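Kinesin-like protein KIF19 (Mus musculus, PDB 5GSZ) moves toward microtubule plus ends as a kinesin-8 motor and depolymerizes microtubules at ciliary tips, thereby regulating the length of motile cilia. Local coordinates at residues M79-A83 and T84-L88; G109-Y112 and T113-T117; Y298-K302 and L303-L307. All coordinates share one frame; numbering follows the deposited sequence.

Contact 1. Residues M79-A83 and T84-L88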
loop_
_atom_site.group_PDB
_atom_site.type_symbol
_atom_site.label_atom_id
_atom_site.label_comp_id
_atom_site.label_asym_id
_atom_site.label_seq_id
_atom_site.Cartn_x
_atom_site.Cartn_y
_atom_site.Cartn_z
ATOM N N MET A 79 -0.738 16.820 1.710
ATOM C CA MET A 79 0.612 16.947 1.177
ATOM C C MET A 79 1.188 15.579 0.847
ATOM O O MET A 79 1.887 15.413 -0.164
ATOM C CB MET A 79 1.509 17.672 2.171
ATOM C CG MET A 79 1.041 19.054 2.558
ATOM S SD MET A 79 2.162 19.777 3.770
ATOM C CE MET A 79 1.316 21.338 4.065
ATOM N N VAL A 80 0.910 14.591 1.700
ATOM C CA VAL A 80 1.283 13.216 1.391
ATOM C C VAL A 80 0.631 12.778 0.089
ATOM O O VAL A 80 1.280 12.176 -0.776
ATOM C CB VAL A 80 0.913 12.283 2.558
ATOM C CG1 VAL A 80 0.797 10.849 2.068
ATOM C CG2 VAL A 80 1.972 12.365 3.633
ATOM N N TYR A 81 -0.653 13.091 -0.079
ATOM C CA TYR A 81 -1.338 12.740 -1.311
ATOM C C TYR A 81 -0.695 13.407 -2.520
ATOM O O TYR A 81 -0.406 12.746 -3.530
ATOM C CB TYR A 81 -2.803 13.124 -1.210
ATOM C CG TYR A 81 -3.459 13.192 -2.558
ATOM C CD1 TYR A 81 -3.737 12.031 -3.272
ATOM C CD2 TYR A 81 -3.795 14.416 -3.129
ATOM C CE1 TYR A 81 -4.341 12.083 -4.515
ATOM C CE2 TYR A 81 -4.396 14.478 -4.362
ATOM C CZ TYR A 81 -4.669 13.310 -5.052
ATOM O OH TYR A 81 -5.271 13.370 -6.282
ATOM N N GLN A 82 -0.472 14.726 -2.442
ATOM C CA GLN A 82 0.098 15.446 -3.576
ATOM C C GLN A 82 1.445 14.853 -3.973
ATOM O O GLN A 82 1.750 14.719 -5.162
ATOM C CB GLN A 82 0.258 16.932 -3.243
ATOM C CG GLN A 82 -0.993 17.717 -2.825
ATOM C CD GLN A 82 -1.883 18.139 -3.979
ATOM O OE1 GLN A 82 -1.467 18.129 -5.134
ATOM N NE2 GLN A 82 -3.107 18.555 -3.660
ATOM N N ALA A 83 2.250 14.468 -2.995
ATOM C CA ALA A 83 3.593 14.004 -3.288
ATOM C C ALA A 83 3.652 12.544 -3.693
ATOM O O ALA A 83 4.710 12.088 -4.144
ATOM C CB ALA A 83 4.497 14.216 -2.075
ATOM N N THR A 84 2.577 11.785 -3.535
ATOM C CA THR A 84 2.700 10.350 -3.761
ATOM C C THR A 84 1.850 9.843 -4.915
ATOM O O THR A 84 2.389 9.187 -5.824
ATOM C CB THR A 84 2.365 9.554 -2.482
ATOM O OG1 THR A 84 1.086 9.951 -1.986
ATOM C CG2 THR A 84 3.409 9.797 -1.434
ATOM N N THR A 85 0.535 10.114 -4.909
ATOM C CA THR A 85 -0.362 9.450 -5.839
ATOM C C THR A 85 -1.127 10.376 -6.777
ATOM O O THR A 85 -1.715 9.883 -7.739
ATOM C CB THR A 85 -1.367 8.572 -5.073
ATOM O OG1 THR A 85 -2.189 9.388 -4.244
ATOM C CG2 THR A 85 -0.648 7.620 -4.185
ATOM N N LYS A 86 -1.152 11.688 -6.537
ATOM C CA LYS A 86 -1.918 12.576 -7.408
ATOM C C LYS A 86 -1.528 12.387 -8.873
ATOM O O LYS A 86 -2.391 12.263 -9.753
ATOM C CB LYS A 86 -1.714 14.032 -6.982
ATOM C CG LYS A 86 -2.558 15.031 -7.751
ATOM C CD LYS A 86 -2.001 16.420 -7.575
ATOM C CE LYS A 86 -2.705 17.462 -8.434
ATOM N NZ LYS A 86 -4.100 17.725 -7.988
ATOM N N SER A 87 -0.221 12.338 -9.147
ATOM C CA SER A 87 0.287 12.260 -10.509
ATOM C C SER A 87 0.028 10.917 -11.170
ATOM O O SER A 87 0.273 10.790 -12.371
ATOM C CB SER A 87 1.784 12.537 -10.524
ATOM O OG SER A 87 2.524 11.446 -9.988
ATOM N N LEU A 88 -0.433 9.909 -10.431
ATOM C CA LEU A 88 -0.823 8.653 -11.065
ATOM C C LEU A 88 -2.106 8.790 -11.858
ATOM O O LEU A 88 -2.344 7.986 -12.767
ATOM C CB LEU A 88 -1.026 7.547 -10.024
ATOM C CG LEU A 88 0.168 7.217 -9.144
ATOM C CD1 LEU A 88 -0.210 6.131 -8.143
ATOM C CD2 LEU A 88 1.347 6.814 -10.012
#
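T84 places its OG1 between its own backbone N and carbonyl carbon (chi1 53°), which turns the hydroxyl back along the chain to donate a hydrogen bond to V80 O, OG1 to O 2.5 Å, from above the carbonyl plane. Y81, with CG anti to its N (chi1 162°), instead sends its ring forward to K86, whose CB sits over one ring face in a CH-pi contact, 4.0 Å from the centroid. Beyond the ring, Y81 OH and K86 NZ share one acceptor, OD2 of D130, by a hydrogen bond and a salt bridge respectively.

The backbone here illustrates how a helix can give way to a loop: toward the end of helix 77-84 of the kinesin motor domain, one carbonyl, Y81 O, accepts three amides. T84 N and T85 N are each hydrogen-bonded to Y81 O at 3.1 Å, and K86 N is hydrogen-bonded to it at 3.3 Å. V80 and T84 also rest on F71 of strand 69-71. On the exposed side, the Q82 and K86 chains run side by side, OE1 of Q82 facing CD of K86, while Q82 NE2 is hydrogen-bonded to E78.

Contact 2. Residues G109-Y112 and T113-T117. With MG (magnesium ion), chain C; ADP (adenosine-5'-diphosphate), chain B.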
loop_
_atom_site.group_PDB
_atom_site.type_symbol
_atom_site.label_atom_id
_atom_site.label_comp_id
_atom_site.label_asym_id
_atom_site.label_seq_id
_atom_site.Cartn_x
_atom_site.Cartn_y
_atom_site.Cartn_z
ATOM N N GLY A 109 1.252 3.639 10.849
ATOM C CA GLY A 109 0.573 4.606 10.009
ATOM C C GLY A 109 -0.174 4.146 8.777
ATOM O O GLY A 109 -0.894 4.953 8.195
ATOM N N LYS A 110 -0.065 2.872 8.393
ATOM C CA LYS A 110 -0.599 2.408 7.110
ATOM C C LYS A 110 -2.069 2.800 6.905
ATOM O O LYS A 110 -2.404 3.537 5.969
ATOM C CB LYS A 110 -0.398 0.895 6.998
ATOM C CG LYS A 110 1.077 0.490 6.910
ATOM C CD LYS A 110 1.252 -0.996 6.664
ATOM C CE LYS A 110 0.482 -1.831 7.682
ATOM N NZ LYS A 110 0.909 -1.649 9.099
ATOM N N THR A 111 -2.969 2.319 7.769
ATOM C CA THR A 111 -4.381 2.646 7.579
ATOM C C THR A 111 -4.630 4.155 7.653
ATOM O O THR A 111 -5.496 4.674 6.946
ATOM C CB THR A 111 -5.241 1.895 8.599
ATOM O OG1 THR A 111 -4.948 0.496 8.545
ATOM C CG2 THR A 111 -6.709 2.069 8.302
ATOM N N TYR A 112 -3.857 4.887 8.459
ATOM C CA TYR A 112 -4.020 6.335 8.496
ATOM C C TYR A 112 -3.660 6.974 7.155
ATOM O O TYR A 112 -4.383 7.850 6.665
ATOM C CB TYR A 112 -3.185 6.938 9.631
ATOM C CG TYR A 112 -3.299 8.448 9.751
ATOM C CD1 TYR A 112 -4.329 9.032 10.481
ATOM C CD2 TYR A 112 -2.386 9.291 9.116
ATOM C CE1 TYR A 112 -4.441 10.413 10.596
ATOM C CE2 TYR A 112 -2.493 10.669 9.217
ATOM C CZ TYR A 112 -3.529 11.221 9.963
ATOM O OH TYR A 112 -3.643 12.581 10.073
ATOM N N THR A 113 -2.526 6.571 6.561
ATOM C CA THR A 113 -2.130 7.097 5.255
ATOM C C THR A 113 -3.159 6.774 4.174
ATOM O O THR A 113 -3.476 7.639 3.352
ATOM C CB THR A 113 -0.761 6.552 4.842
ATOM O OG1 THR A 113 0.270 7.254 5.537
ATOM C CG2 THR A 113 -0.531 6.710 3.321
ATOM N N MET A 114 -3.696 5.539 4.160
ATOM C CA MET A 114 -4.560 5.073 3.070
ATOM C C MET A 114 -6.027 5.464 3.249
ATOM O O MET A 114 -6.628 6.041 2.335
ATOM C CB MET A 114 -4.458 3.552 2.898
ATOM C CG MET A 114 -3.065 3.098 2.530
ATOM S SD MET A 114 -2.298 4.041 1.179
ATOM C CE MET A 114 -3.079 3.335 -0.281
ATOM N N LEU A 115 -6.616 5.144 4.408
ATOM C CA LEU A 115 -7.997 5.504 4.715
ATOM C C LEU A 115 -8.116 6.855 5.424
ATOM O O LEU A 115 -9.001 7.648 5.097
ATOM C CB LEU A 115 -8.637 4.415 5.569
ATOM C CG LEU A 115 -10.005 4.781 6.113
ATOM C CD1 LEU A 115 -10.977 4.711 4.968
ATOM C CD2 LEU A 115 -10.442 3.816 7.184
ATOM N N GLY A 116 -7.234 7.136 6.386
ATOM C CA GLY A 116 -7.347 8.335 7.197
ATOM C C GLY A 116 -8.527 8.258 8.143
ATOM O O GLY A 116 -8.979 7.182 8.542
ATOM N N THR A 117 -9.047 9.427 8.489
ATOM C CA THR A 117 -10.194 9.550 9.377
ATOM C C THR A 117 -11.197 10.518 8.770
ATOM O O THR A 117 -10.899 11.238 7.808
ATOM C CB THR A 117 -9.800 10.058 10.769
ATOM O OG1 THR A 117 -9.266 11.387 10.658
ATOM C CG2 THR A 117 -8.773 9.155 11.401
HETATM MG MG MG C . -3.971 -1.018 9.705
HETATM P PB ADP B . -1.257 0.658 10.912
HETATM O O1B ADP B . -2.410 0.860 9.956
HETATM O O2B ADP B . 0.062 0.669 10.177
HETATM O O3B ADP B . -1.467 -0.442 11.917
HETATM P PA ADP B . -2.580 2.859 12.035
HETATM O O1A ADP B . -2.522 4.040 11.116
HETATM O O2A ADP B . -3.748 1.907 12.027
HETATM O O3A ADP B . -1.233 1.973 11.851
HETATM O "O5'" ADP B . -2.527 3.329 13.568
HETATM C "C5'" ADP B . -1.700 4.369 14.060
HETATM C "C4'" ADP B . -2.535 5.171 15.036
HETATM O "O4'" ADP B . -1.950 6.465 15.093
HETATM C "C3'" ADP B . -3.905 5.371 14.445
HETATM O "O3'" ADP B . -4.763 5.690 15.542
HETATM C "C2'" ADP B . -3.732 6.564 13.529
HETATM O "O2'" ADP B . -4.925 7.358 13.492
HETATM C "C1'" ADP B . -2.597 7.348 14.178
HETATM N N9 ADP B . -1.601 7.822 13.184
HETATM C C8 ADP B . -0.853 7.050 12.365
HETATM N N7 ADP B . -0.023 7.788 11.579
HETATM C C5 ADP B . -0.247 9.074 11.900
HETATM C C6 ADP B . 0.275 10.366 11.440
HETATM N N6 ADP B . 1.226 10.423 10.474
HETATM N N1 ADP B . -0.227 11.477 12.022
HETATM C C2 ADP B . -1.157 11.417 12.988
HETATM N N3 ADP B . -1.693 10.272 13.442
HETATM C C4 ADP B . -1.281 9.092 12.949
HETATM O O HOH W 1 -2.650 -1.610 8.032
HETATM O O HOH W 2 -4.682 -0.118 11.252
HETATM O O HOH W 3 -2.740 -2.155 11.358
HETATM O O HOH W 4 -5.824 -1.949 9.700
#
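Y112 lays one face of its phenol ring against the adenine of ADP, with the base atom C4 held 3.8 Å above the ring plane and over its centre. CD2 and CE2 of the tyrosine run beneath C5 and C6 of the base, while the ribose O2' comes 3.5 Å from CD1. A chi1 of -180° puts CG opposite the backbone N, swinging the ring out from the helix to meet the base, and Y112 N is still able to donate to O1A of the alpha-phosphate.

The remaining grip on the nucleotide is a worked example of the P-loop, or Walker A motif. G109, at the N-cap, has a phi of 135°, a backbone that calls for glycine; its amide is shared between O2B and the bridging O3A. O2B also receives two bonds from K110, one from the backbone N and one from NZ at 2.7 Å, the lysine chain bending at its far end to bring the amine round. T111 N points almost straight at O1B, 2.7 Å away, and T111 OG1 binds the magnesium ion at 2.1 Å. O1B and four waters make up the other five ligands, and D250 accepts a second-shell hydrogen bond from the threonine hydroxyl.

Behind the phosphates, T113 N donates to G109 O (2.8 Å) and M114 N to K110 O. T111 O takes both L115 N and G116 N as the chain turns away at G116, where phi is positive.

Amides at the start of a helix, a lysine and a metal ion thus converge on the diphosphate, and together they would be expected to offset much of its negative charge in this ADP state.

Contact 3. Residues Y298-K302 and L303-L307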
loop_
_atom_site.group_PDB
_atom_site.type_symbol
_atom_site.label_atom_id
_atom_site.label_comp_id
_atom_site.label_asym_id
_atom_site.label_seq_id
_atom_site.Cartn_x
_atom_site.Cartn_y
_atom_site.Cartn_z
ATOM N N TYR A 298 6.388 -23.051 -6.939
ATOM C CA TYR A 298 5.862 -22.047 -6.016
ATOM C C TYR A 298 4.434 -21.658 -6.377
ATOM O O TYR A 298 4.096 -21.510 -7.555
ATOM C CB TYR A 298 6.730 -20.791 -6.034
ATOM C CG TYR A 298 8.047 -20.943 -5.348
ATOM C CD1 TYR A 298 8.124 -21.052 -3.965
ATOM C CD2 TYR A 298 9.228 -20.947 -6.073
ATOM C CE1 TYR A 298 9.348 -21.189 -3.328
ATOM C CE2 TYR A 298 10.458 -21.078 -5.445
ATOM C CZ TYR A 298 10.510 -21.195 -4.075
ATOM O OH TYR A 298 11.734 -21.322 -3.454
ATOM N N ARG A 299 3.596 -21.478 -5.347
ATOM C CA ARG A 299 2.273 -20.877 -5.510
ATOM C C ARG A 299 2.360 -19.360 -5.340
ATOM O O ARG A 299 2.946 -18.862 -4.367
ATOM C CB ARG A 299 1.264 -21.456 -4.511
ATOM N N ASP A 300 1.790 -18.639 -6.300
ATOM C CA ASP A 300 1.618 -17.200 -6.166
ATOM C C ASP A 300 0.548 -16.899 -5.126
ATOM O O ASP A 300 -0.508 -17.532 -5.106
ATOM C CB ASP A 300 1.230 -16.590 -7.510
ATOM C CG ASP A 300 2.316 -16.764 -8.555
ATOM O OD1 ASP A 300 3.449 -17.147 -8.166
ATOM O OD2 ASP A 300 2.045 -16.510 -9.755
ATOM N N SER A 301 0.824 -15.937 -4.251
ATOM C CA SER A 301 -0.182 -15.512 -3.293
ATOM C C SER A 301 -1.381 -14.918 -4.027
ATOM O O SER A 301 -1.303 -14.553 -5.203
ATOM C CB SER A 301 0.410 -14.495 -2.326
ATOM O OG SER A 301 0.965 -13.408 -3.040
ATOM N N LYS A 302 -2.517 -14.848 -3.328
ATOM C CA LYS A 302 -3.672 -14.177 -3.910
ATOM C C LYS A 302 -3.311 -12.757 -4.346
ATOM O O LYS A 302 -3.691 -12.322 -5.438
ATOM C CB LYS A 302 -4.843 -14.162 -2.923
ATOM C CG LYS A 302 -5.227 -15.534 -2.385
ATOM C CD LYS A 302 -5.733 -16.482 -3.482
ATOM C CE LYS A 302 -5.785 -17.923 -2.985
ATOM N NZ LYS A 302 -4.400 -18.456 -2.751
ATOM N N LEU A 303 -2.537 -12.032 -3.525
ATOM C CA LEU A 303 -2.237 -10.650 -3.871
ATOM C C LEU A 303 -1.348 -10.570 -5.097
ATOM O O LEU A 303 -1.535 -9.681 -5.933
ATOM C CB LEU A 303 -1.611 -9.924 -2.682
ATOM C CG LEU A 303 -1.062 -8.505 -2.876
ATOM C CD1 LEU A 303 -2.158 -7.579 -3.339
ATOM C CD2 LEU A 303 -0.448 -7.964 -1.591
ATOM N N THR A 304 -0.408 -11.504 -5.250
ATOM C CA THR A 304 0.418 -11.532 -6.460
ATOM C C THR A 304 -0.421 -11.812 -7.699
ATOM O O THR A 304 -0.286 -11.127 -8.726
ATOM C CB THR A 304 1.517 -12.582 -6.340
ATOM O OG1 THR A 304 2.436 -12.204 -5.314
ATOM C CG2 THR A 304 2.255 -12.693 -7.648
ATOM N N ARG A 305 -1.274 -12.838 -7.629
ATOM C CA ARG A 305 -2.126 -13.170 -8.768
ATOM C C ARG A 305 -3.040 -12.002 -9.126
ATOM O O ARG A 305 -3.205 -11.679 -10.306
ATOM C CB ARG A 305 -2.937 -14.442 -8.476
ATOM C CG ARG A 305 -2.137 -15.752 -8.662
ATOM C CD ARG A 305 -2.570 -16.883 -7.701
ATOM N NE ARG A 305 -3.924 -17.380 -7.941
ATOM C CZ ARG A 305 -4.594 -18.169 -7.102
ATOM N NH1 ARG A 305 -4.040 -18.550 -5.953
ATOM N NH2 ARG A 305 -5.827 -18.567 -7.401
ATOM N N LEU A 306 -3.606 -11.325 -8.121
ATOM C CA LEU A 306 -4.474 -10.184 -8.412
ATOM C C LEU A 306 -3.714 -9.056 -9.108
ATOM O O LEU A 306 -4.270 -8.378 -9.974
ATOM C CB LEU A 306 -5.133 -9.675 -7.128
ATOM C CG LEU A 306 -5.837 -8.325 -7.252
ATOM C CD1 LEU A 306 -7.021 -8.498 -8.176
ATOM C CD2 LEU A 306 -6.315 -7.762 -5.916
ATOM N N LEU A 307 -2.451 -8.853 -8.766
ATOM C CA LEU A 307 -1.669 -7.754 -9.305
ATOM C C LEU A 307 -0.879 -8.122 -10.558
ATOM O O LEU A 307 -0.150 -7.270 -11.071
ATOM C CB LEU A 307 -0.717 -7.219 -8.230
ATOM C CG LEU A 307 -1.377 -6.551 -7.018
ATOM C CD1 LEU A 307 -0.346 -5.905 -6.139
ATOM C CD2 LEU A 307 -2.403 -5.514 -7.443
#
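S301 and T304 supply the polar side-chain bonds of this turn. A chi1 of 55° tucks S301 OG over the start of helix 302-307, where it accepts from T304 N at 3.2 Å with an N-H...O angle of 155°. The same oxygen accepts from T304 OG1 at 3.0 Å, so two donors of one residue hold the serine oxygen in place. Without the hydroxyl, as with an alanine here, T304 N would probably lose its cap and the threonine hydroxyl its acceptor, leaving it free to turn.

Backbone bonds follow: R305 N donates to S301 O, and L306 N to K302 O at 2.9 Å, while the backbone N of K302 is hydrogen-bonded to OE1 of E156.

The nonpolar contacts are slight. D300 CB touches R305 CG at 3.7 Å and lies 4.0 Å from T304 CG2, the aspartate and threonine side chains crossing at about a right angle.

Among the charged groups, K302 and R305 run side by side, and NZ of the lysine sits 3.2 Å from NH1 of the arginine, two donors of like charge. The D300 carboxylate does not reach that guanidinium; the D300 carbonyl oxygen lies at its edge instead.

All this is a serine N-cap opening a short helix, whose L306 packs on strand 242-250; in kinesins the corresponding loop and helix form part of the microtubule-binding face, a role consistent with the basic pair at the surface.

In the fold
From the N terminus the three contacts come in series; none nests within or crosses another, and each closes only a local turn in a continuous stretch. Contact 1 lies at the turn from helix 77-84 toward helix 89-93, and the chain then passes through that second helix and strand 97-103 into the nucleotide loop of contact 2. Their centres lie about 14 Å apart and the two contacts do not touch, yet both pack on I123 of helix 123-136. Contact 3 comes much later, just before strand 315-323, with its centre about 27 Å from that of contact 1, on the opposite side of the chain's centre. Strand 242-250 ties it to contact 2: M114 rests on M248, and L306 on F247.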